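Long-range contact in uncharacterized protein (Chaetomium thermophilum, PDB 3LPZ), which probably acts as Get4, an alpha-solenoid component of the Get pathway that binds Get5 during tail-anchored protein biogenesis: residues F152-E156 against M173-W177. Sequence-based numbering, arbitrary orientation.
Sequences FEAAE and MEYEW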
loop_
_atom_site.group_PDB
_atom_site.type_symbol
_atom_site.label_atom_id
_atom_site.label_comp_id
_atom_site.label_asym_id
_atom_site.label_seq_id
_atom_site.Cartn_x
_atom_site.Cartn_y
_atom_site.Cartn_z
ATOM N N PHE A 152 -8.214 -2.180 6.836
ATOM C CA PHE A 152 -7.996 -0.939 6.098
ATOM C C PHE A 152 -6.555 -0.414 6.300
ATOM O O PHE A 152 -5.913 0.046 5.352
ATOM C CB PHE A 152 -9.061 0.106 6.502
ATOM C CG PHE A 152 -10.459 -0.151 5.939
ATOM C CD1 PHE A 152 -10.755 -1.287 5.170
ATOM C CD2 PHE A 152 -11.492 0.753 6.201
ATOM C CE1 PHE A 152 -12.042 -1.506 4.643
ATOM C CE2 PHE A 152 -12.826 0.539 5.681
ATOM C CZ PHE A 152 -13.087 -0.593 4.909
ATOM N N GLU A 153 -6.054 -0.491 7.540
ATOM C CA GLU A 153 -4.696 -0.033 7.859
ATOM C C GLU A 153 -3.629 -0.811 7.075
ATOM O O GLU A 153 -2.672 -0.220 6.512
ATOM C CB GLU A 153 -4.445 -0.160 9.366
ATOM C CG GLU A 153 -3.267 0.620 9.891
ATOM C CD GLU A 153 -3.464 1.039 11.339
ATOM O OE1 GLU A 153 -3.249 0.202 12.245
ATOM O OE2 GLU A 153 -3.834 2.210 11.568
ATOM N N ALA A 154 -3.789 -2.124 7.048
ATOM C CA ALA A 154 -2.912 -2.991 6.284
ATOM C C ALA A 154 -3.053 -2.708 4.759
ATOM O O ALA A 154 -2.047 -2.658 4.036
ATOM C CB ALA A 154 -3.208 -4.461 6.627
ATOM N N ALA A 155 -4.277 -2.478 4.279
ATOM C CA ALA A 155 -4.484 -2.189 2.858
ATOM C C ALA A 155 -3.731 -0.924 2.429
ATOM O O ALA A 155 -3.154 -0.905 1.349
ATOM C CB ALA A 155 -5.977 -2.063 2.518
ATOM N N GLU A 156 -3.740 0.118 3.268
ATOM C CA GLU A 156 -3.119 1.418 2.899
ATOM C C GLU A 156 -1.650 1.254 2.544
ATOM O O GLU A 156 -1.182 1.823 1.550
ATOM C CB GLU A 156 -3.243 2.451 4.008
ATOM C CG GLU A 156 -4.663 2.915 4.304
ATOM C CD GLU A 156 -4.730 3.791 5.563
ATOM O OE1 GLU A 156 -3.980 3.559 6.551
ATOM O OE2 GLU A 156 -5.541 4.716 5.569
ATOM N N MET A 173 -11.939 3.011 -0.364
ATOM C CA MET A 173 -11.757 2.445 0.976
ATOM C C MET A 173 -11.759 3.556 2.039
ATOM O O MET A 173 -12.437 3.442 3.054
ATOM C CB MET A 173 -10.474 1.610 1.056
ATOM C CG MET A 173 -10.247 0.916 2.424
ATOM S SD MET A 173 -8.496 0.843 2.892
ATOM C CE MET A 173 -8.349 2.526 3.495
ATOM N N GLU A 174 -11.002 4.619 1.806
ATOM C CA GLU A 174 -11.021 5.761 2.724
ATOM C C GLU A 174 -12.420 6.361 2.834
ATOM O O GLU A 174 -12.819 6.780 3.915
ATOM C CB GLU A 174 -10.000 6.857 2.364
ATOM C CG GLU A 174 -8.484 6.456 2.333
ATOM C CD GLU A 174 -7.899 5.986 3.648
ATOM O OE1 GLU A 174 -8.525 6.155 4.722
ATOM O OE2 GLU A 174 -6.787 5.425 3.608
ATOM N N TYR A 175 -13.152 6.436 1.725
ATOM C CA TYR A 175 -14.522 6.925 1.788
ATOM C C TYR A 175 -15.416 5.991 2.637
ATOM O O TYR A 175 -16.218 6.475 3.441
ATOM C CB TYR A 175 -15.163 7.126 0.392
ATOM C CG TYR A 175 -16.410 7.950 0.536
ATOM C CD1 TYR A 175 -16.313 9.324 0.718
ATOM C CD2 TYR A 175 -17.672 7.368 0.565
ATOM C CE1 TYR A 175 -17.416 10.113 0.895
ATOM C CE2 TYR A 175 -18.828 8.175 0.748
ATOM C CZ TYR A 175 -18.665 9.550 0.926
ATOM O OH TYR A 175 -19.742 10.388 1.107
ATOM N N GLU A 176 -15.295 4.674 2.457
ATOM C CA GLU A 176 -16.056 3.710 3.300
ATOM C C GLU A 176 -15.717 3.877 4.776
ATOM O O GLU A 176 -16.597 3.816 5.660
ATOM C CB GLU A 176 -15.821 2.249 2.878
ATOM C CG GLU A 176 -16.467 1.874 1.546
ATOM C CD GLU A 176 -17.991 2.106 1.521
ATOM O OE1 GLU A 176 -18.701 1.648 2.451
ATOM O OE2 GLU A 176 -18.478 2.757 0.574
ATOM N N TRP A 177 -14.441 4.092 5.052
ATOM C CA TRP A 177 -14.007 4.304 6.421
ATOM C C TRP A 177 -14.584 5.603 6.991
ATOM O O TRP A 177 -15.073 5.633 8.119
ATOM C CB TRP A 177 -12.491 4.344 6.488
ATOM C CG TRP A 177 -11.876 3.843 7.749
ATOM C CD1 TRP A 177 -12.519 3.424 8.894
ATOM C CD2 TRP A 177 -10.476 3.691 7.992
ATOM N NE1 TRP A 177 -11.588 3.028 9.841
ATOM C CE2 TRP A 177 -10.329 3.168 9.307
ATOM C CE3 TRP A 177 -9.325 3.961 7.229
ATOM C CZ2 TRP A 177 -9.066 2.902 9.875
ATOM C CZ3 TRP A 177 -8.076 3.680 7.781
ATOM C CH2 TRP A 177 -7.955 3.156 9.099
#
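Two nearly antiparallel helices of the Get4 alpha-solenoid, 152-159 and 166-179, pack here through large side chains; the axes of the segments 152-156 and 173-177 approach to 11.3 Å at an angle of 156°. F152 is the centrepiece: its side chain meets both M173 and W177, one helical turn apart on the second helix, the first with a ring face and the second with its edge. M173 CG lies 3.6 Å from F152 CD1 and sits over the phenyl face as a CH-pi contact, while M173 SD, 4.3 Å from the ring centroid, adds an oblique Met-aromatic contact. Toward W177, the ring points its edge at the indole face in a T-shaped pair, the planes at 79° and F152 CD2 3.5 Å from W177 CG. The CB of F152 also rests over the six-membered ring of the indole. Farther along, M173 reaches A155, with SD 3.9 Å from A155 CB, and its CE lies 3.8 Å from E156 CG. Two acids meet at the flank of this apolar patch: E156 OE2 and E174 OE2 are just 2.4 Å apart, and the other oxygen of E156, OE1, forms a salt bridge with R192. That arginine belongs to helix 186-199, which also packs on E174 and W177, whereas helix 136-148 meets A155 and M173 through V147, so the pair continues the solenoid's helix-by-helix stacking.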